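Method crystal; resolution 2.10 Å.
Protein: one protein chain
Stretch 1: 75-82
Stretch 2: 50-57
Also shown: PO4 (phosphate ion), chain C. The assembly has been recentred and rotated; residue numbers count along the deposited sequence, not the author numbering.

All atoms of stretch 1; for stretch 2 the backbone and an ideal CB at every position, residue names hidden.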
ATOM      1  N   ASN A  75      20.318 -16.782   0.435  1.00 33.36           N
ATOM      2  CA  ASN A  75      21.573 -17.199   1.054  1.00 35.18           C
ATOM      3  C   ASN A  75      21.902 -16.283   2.228  1.00 36.11           C
ATOM      4  O   ASN A  75      22.535 -16.700   3.195  1.00 36.07           O
ATOM      5  CB  ASN A  75      22.716 -17.190   0.034  1.00 52.43           C
ATOM      6  CG  ASN A  75      22.497 -18.173  -1.104  1.00 53.72           C
ATOM      7  OD1 ASN A  75      21.917 -19.243  -0.916  1.00 50.19           O
ATOM      8  ND2 ASN A  75      22.961 -17.811  -2.297  1.00 52.58           N
ATOM      9  N   ASN A  76      21.457 -15.034   2.121  1.00 35.40           N
ATOM     10  CA  ASN A  76      21.558 -14.051   3.199  1.00 37.95           C
ATOM     11  C   ASN A  76      20.985 -14.521   4.528  1.00 35.14           C
ATOM     12  O   ASN A  76      21.430 -14.090   5.592  1.00 31.61           O
ATOM     13  CB  ASN A  76      20.821 -12.764   2.811  1.00 34.04           C
ATOM     14  CG  ASN A  76      21.630 -11.868   1.905  1.00 40.51           C
ATOM     15  OD1 ASN A  76      22.851 -11.980   1.824  1.00 51.03           O
ATOM     16  ND2 ASN A  76      20.949 -10.952   1.229  1.00 48.50           N
ATOM     17  N   GLY A  77      19.973 -15.380   4.459  1.00 31.73           N
ATOM     18  CA  GLY A  77      19.126 -15.647   5.605  1.00 33.78           C
ATOM     19  C   GLY A  77      18.020 -14.607   5.658  1.00 32.54           C
ATOM     20  O   GLY A  77      17.159 -14.639   6.533  1.00 33.75           O
ATOM     21  N   GLU A  78      18.054 -13.673   4.710  1.00 30.37           N
ATOM     22  CA  GLU A  78      16.994 -12.690   4.542  1.00 30.93           C
ATOM     23  C   GLU A  78      15.875 -13.298   3.699  1.00 24.07           C
ATOM     24  O   GLU A  78      16.116 -14.212   2.910  1.00 19.57           O
ATOM     25  CB  GLU A  78      17.542 -11.424   3.877  1.00 32.43           C
ATOM     26  CG  GLU A  78      16.873 -10.144   4.319  1.00 45.64           C
ATOM     27  CD  GLU A  78      17.141  -9.825   5.778  1.00 58.35           C
ATOM     28  OE1 GLU A  78      18.326  -9.738   6.166  1.00 50.27           O
ATOM     29  OE2 GLU A  78      16.164  -9.669   6.540  1.00 56.48           O
ATOM     30  N   LEU A  79      14.655 -12.799   3.864  1.00 23.95           N
ATOM     31  CA  LEU A  79      13.529 -13.295   3.080  1.00 22.05           C
ATOM     32  C   LEU A  79      13.662 -12.910   1.613  1.00 20.74           C
ATOM     33  O   LEU A  79      14.101 -11.807   1.286  1.00 20.49           O
ATOM     34  CB  LEU A  79      12.207 -12.759   3.628  1.00 21.78           C
ATOM     35  CG  LEU A  79      11.648 -13.387   4.906  1.00 21.11           C
ATOM     36  CD1 LEU A  79      10.359 -12.682   5.295  1.00 19.21           C
ATOM     37  CD2 LEU A  79      11.406 -14.877   4.736  1.00 19.15           C
ATOM     38  N   ASP A  80      13.291 -13.838   0.738  1.00 19.28           N
ATOM     39  CA  ASP A  80      13.190 -13.558  -0.687  1.00 21.40           C
ATOM     40  C   ASP A  80      11.850 -12.885  -0.953  1.00 19.65           C
ATOM     41  O   ASP A  80      10.861 -13.547  -1.277  1.00 19.32           O
ATOM     42  CB  ASP A  80      13.327 -14.844  -1.506  1.00 19.88           C
ATOM     43  CG  ASP A  80      13.427 -14.582  -2.999  1.00 22.91           C
ATOM     44  OD1 ASP A  80      13.051 -13.479  -3.451  1.00 21.30           O
ATOM     45  OD2 ASP A  80      13.883 -15.488  -3.725  1.00 23.08           O
ATOM     46  N   ARG A  81      11.824 -11.565  -0.818  1.00 19.07           N
ATOM     47  CA  ARG A  81      10.578 -10.814  -0.864  1.00 23.07           C
ATOM     48  C   ARG A  81       9.979 -10.764  -2.265  1.00 20.76           C
ATOM     49  O   ARG A  81       8.758 -10.720  -2.414  1.00 22.59           O
ATOM     50  CB  ARG A  81      10.805  -9.402  -0.330  1.00 21.74           C
ATOM     51  CG  ARG A  81      11.129  -9.396   1.152  1.00 23.16           C
ATOM     52  CD  ARG A  81      11.268  -7.995   1.709  1.00 29.99           C
ATOM     53  NE  ARG A  81      11.818  -8.010   3.063  1.00 23.94           N
ATOM     54  CZ  ARG A  81      11.143  -8.391   4.144  1.00 22.84           C
ATOM     55  NH1 ARG A  81       9.886  -8.801   4.043  1.00 24.06           N
ATOM     56  NH2 ARG A  81      11.730  -8.366   5.332  1.00 23.27           N
ATOM     57  N   LYS A  82      10.833 -10.774  -3.284  1.00 21.35           N
ATOM     58  CA  LYS A  82      10.367 -10.843  -4.667  1.00 25.91           C
ATOM     59  C   LYS A  82       9.589 -12.137  -4.864  1.00 23.62           C
ATOM     60  O   LYS A  82       8.483 -12.133  -5.402  1.00 23.23           O
ATOM     61  CB  LYS A  82      11.543 -10.769  -5.647  1.00 33.39           C
ATOM     62  CG  LYS A  82      11.310  -9.863  -6.854  1.00 41.11           C
ATOM     63  CD  LYS A  82      10.299 -10.445  -7.836  0.66 42.77           C
ATOM     64  CE  LYS A  82      10.983 -11.183  -8.981  0.63 42.05           C
ATOM     65  NZ  LYS A  82       9.999 -11.740  -9.955  1.00 42.00           N
ATOM     66  N   UNK A  50       5.666  -4.119   7.830  1.00 16.88           N
ATOM     67  CA  UNK A  50       5.675  -5.540   7.508  1.00 18.28           C
ATOM     68  C   UNK A  50       7.101  -6.048   7.313  1.00 17.54           C
ATOM     69  O   UNK A  50       7.443  -7.134   7.771  1.00 15.03           O
ATOM     70  CB  UNK A  50       4.843  -5.806   6.252  1.00 18.28           C
ATOM     71  N   UNK A  51       7.930  -5.262   6.635  1.00 20.08           N
ATOM     72  CA  UNK A  51       9.324  -5.636   6.432  1.00 19.01           C
ATOM     73  C   UNK A  51      10.071  -5.670   7.755  1.00 19.77           C
ATOM     74  O   UNK A  51      10.850  -6.587   8.010  1.00 19.30           O
ATOM     75  CB  UNK A  51      10.005  -4.666   5.465  1.00 19.01           C
ATOM     76  N   UNK A  52       9.836  -4.660   8.588  1.00 17.75           N
ATOM     77  CA  UNK A  52      10.456  -4.603   9.901  1.00 20.07           C
ATOM     78  C   UNK A  52      10.122  -5.867  10.680  1.00 19.22           C
ATOM     79  O   UNK A  52      11.011  -6.528  11.212  1.00 18.47           O
ATOM     80  CB  UNK A  52       9.999  -3.359  10.666  1.00 20.07           C
ATOM     81  N   UNK A  53       8.838  -6.207  10.722  1.00 15.81           N
ATOM     82  CA  UNK A  53       8.365  -7.323  11.535  1.00 16.37           C
ATOM     83  C   UNK A  53       8.590  -8.685  10.883  1.00 17.37           C
ATOM     84  O   UNK A  53       8.138  -9.704  11.402  1.00 14.74           O
ATOM     85  CB  UNK A  53       6.875  -7.144  11.834  1.00 16.37           C
ATOM     86  N   UNK A  54       9.279  -8.693   9.744  1.00 15.39           N
ATOM     87  CA  UNK A  54       9.720  -9.935   9.123  1.00 18.03           C
ATOM     88  C   UNK A  54      11.234  -9.899   8.938  1.00 16.36           C
ATOM     89  O   UNK A  54      11.784 -10.548   8.048  1.00 15.00           O
ATOM     90  CB  UNK A  54       9.015 -10.157   7.784  1.00 18.03           C
ATOM     91  N   UNK A  55      11.896  -9.133   9.800  1.00 18.55           N
ATOM     92  CA  UNK A  55      13.352  -9.114   9.875  1.00 19.14           C
ATOM     93  C   UNK A  55      13.870 -10.461  10.349  1.00 16.80           C
ATOM     94  O   UNK A  55      13.107 -11.285  10.846  1.00 14.62           O
ATOM     95  CB  UNK A  55      13.833  -8.000  10.806  1.00 19.14           C
ATOM     96  N   UNK A  56      15.174 -10.664  10.219  1.00 21.91           N
ATOM     97  CA  UNK A  56      15.791 -11.940  10.562  1.00 22.28           C
ATOM     98  C   UNK A  56      15.469 -12.367  12.000  1.00 25.23           C
ATOM     99  O   UNK A  56      15.716 -11.632  12.956  1.00 20.66           O
ATOM    100  CB  UNK A  56      17.307 -11.852  10.371  1.00 22.28           C
ATOM    101  N   UNK A  57      14.907 -13.568  12.119  1.00 20.31           N
ATOM    102  CA  UNK A  57      14.584 -14.207  13.399  1.00 20.04           C
ATOM    103  C   UNK A  57      13.499 -13.515  14.232  1.00 18.65           C
ATOM    104  O   UNK A  57      13.428 -13.702  15.448  1.00 18.96           O
ATOM    105  CB  UNK A  57      15.859 -14.295  14.240  1.00 20.04           C
TER
HETATM  106  P   PO4 C 302       6.565  -8.964   2.919  1.00 77.36           P
HETATM  107  O1  PO4 C 302       7.360 -10.207   2.596  1.00 38.59           O
HETATM  108  O2  PO4 C 302       5.263  -8.979   2.152  1.00 59.05           O
HETATM  109  O3  PO4 C 302       7.368  -7.746   2.529  1.00 63.30           O
HETATM  110  O4  PO4 C 302       6.274  -8.920   4.400  1.00 39.20           O

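Position 50 lies in the last part of a helix. Its CA-to-CB bond points sideways, and no atom of stretch 1 comes within 5.5 Å of the ideal CB. Stretch 1 sets no demand here, and any residue that tolerates a helix would suit. The residue is Ala50. Its CB lies 3.9 Å from O4 of the phosphate.

Position 51 is also helical, with CB sideways. The ideal CB is 4.1 Å from NH2 of Arg81, whose guanidinium lies alongside. A long flexible chain could run past it, an acid could meet its charge, and a small residue would also be tolerated. The residue is Lys51. Its aliphatic part packs against the guanidinium, with Lys51 CG 3.8 Å from Arg81 CZ, and Lys51 CA sits over one face of that group. The chain is extended beyond chi1, with chi2 to chi4 all t, so NZ is carried well past the guanidinium.

Position 52 points away from stretch 1, with nothing of it near. Many helix-compatible residues would suit, polar ones included. The residue is Glu52, whose side chain makes no contact with stretch 1.

Position 53 also points away. At -80/6 its backbone is the first after the helix to leave helical angles. Stretch 1 does not restrict the choice, so polar and apolar side chains would both suit. The residue is Leu53, and it does not touch stretch 1.

Position 54 points toward stretch 1. The ideal CB is 3.8 Å from Leu79 CD1 and 4.1 Å from Arg81 NH1. One neighbour is apolar and the other is a donor. A small residue with an acceptor fits best: serine or threonine, perhaps asparagine or aspartate. The residue is Thr54. Its OG1, at the guanidinium edge, accepts hydrogen bonds from Arg81 NH1 at 3.0 Å and Arg81 NH2 at 3.1 Å. The same hydroxyl donates to Ala50 O at 2.7 Å, so it ties the arginine to the end of the helix. Arg81 NH1 also makes a weak hydrogen bond to phosphate O3, at 3.1 Å.

Position 55 points away. The ideal CB is 5.1 Å from Glu78 OE2, so stretch 1 asks little, and a small polar residue is one of several options. The residue is Ser55. Its OG turns back within its own stretch and donates to Glu52 O at 3.1 Å.

Position 56 starts sideways, and its ideal CB is 4.6 Å from Glu78 OE2 and 4.7 Å from Gly77 O. A carboxylate and backbone carbonyls favour a long basic chain, though a polar amide could also serve. The residue is Lys56. Its end comes nearer stretch 1: NZ makes a weak hydrogen bond to Asn76 O at 3.3 Å and a long salt bridge to Glu78 OE1 at 3.9 Å. Lys56 CE lies 3.6 Å from Gly77 C.

Position 57 points away and has positive phi, 66/24. Glycine, asparagine or aspartate accept such angles readily. The residue is Asn57, out of contact with stretch 1.

Stretch 2 50-57: AKELTSKN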
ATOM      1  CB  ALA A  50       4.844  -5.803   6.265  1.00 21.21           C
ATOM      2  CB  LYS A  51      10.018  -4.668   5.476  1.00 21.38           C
ATOM      3  CG  LYS A  51       9.660  -4.864   4.016  1.00 28.09           C
ATOM      4  CD  LYS A  51      10.632  -4.111   3.125  1.00 40.94           C
ATOM      5  CE  LYS A  51      10.138  -4.025   1.692  0.74 33.76           C
ATOM      6  NZ  LYS A  51      11.047  -3.194   0.849  0.93 41.62           N
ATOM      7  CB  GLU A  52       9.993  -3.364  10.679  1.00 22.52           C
ATOM      8  CG  GLU A  52      10.503  -3.311  12.119  1.00 35.55           C
ATOM      9  CD  GLU A  52       9.911  -2.161  12.917  1.00 36.47           C
ATOM     10  OE1 GLU A  52      10.073  -2.156  14.157  1.00 36.68           O
ATOM     11  OE2 GLU A  52       9.283  -1.266  12.312  1.00 36.91           O
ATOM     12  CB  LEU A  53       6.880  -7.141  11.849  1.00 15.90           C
ATOM     13  CG  LEU A  53       6.597  -5.989  12.810  1.00 18.16           C
ATOM     14  CD1 LEU A  53       5.116  -5.668  12.849  1.00 20.97           C
ATOM     15  CD2 LEU A  53       7.108  -6.333  14.202  1.00 25.67           C
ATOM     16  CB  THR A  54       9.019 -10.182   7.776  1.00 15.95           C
ATOM     17  OG1 THR A  54       9.156  -9.030   6.933  1.00 17.42           O
ATOM     18  CG2 THR A  54       7.548 -10.464   8.002  1.00 13.06           C
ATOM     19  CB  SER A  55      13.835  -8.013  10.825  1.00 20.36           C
ATOM     20  OG  SER A  55      13.878  -6.754  10.182  1.00 24.67           O
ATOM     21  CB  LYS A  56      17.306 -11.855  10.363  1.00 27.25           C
ATOM     22  CG  LYS A  56      17.931 -13.109   9.766  1.00 48.69           C
ATOM     23  CD  LYS A  56      19.424 -12.927   9.525  1.00 49.45           C
ATOM     24  CE  LYS A  56      19.712 -12.499   8.092  1.00 54.00           C
ATOM     25  NZ  LYS A  56      21.061 -11.880   7.949  1.00 60.32           N
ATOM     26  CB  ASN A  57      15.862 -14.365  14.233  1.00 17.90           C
ATOM     27  CG  ASN A  57      16.581 -15.665  13.938  1.00 21.07           C
ATOM     28  OD1 ASN A  57      15.979 -16.740  13.972  1.00 21.99           O
ATOM     29  ND2 ASN A  57      17.869 -15.575  13.628  1.00 28.32           N
TER
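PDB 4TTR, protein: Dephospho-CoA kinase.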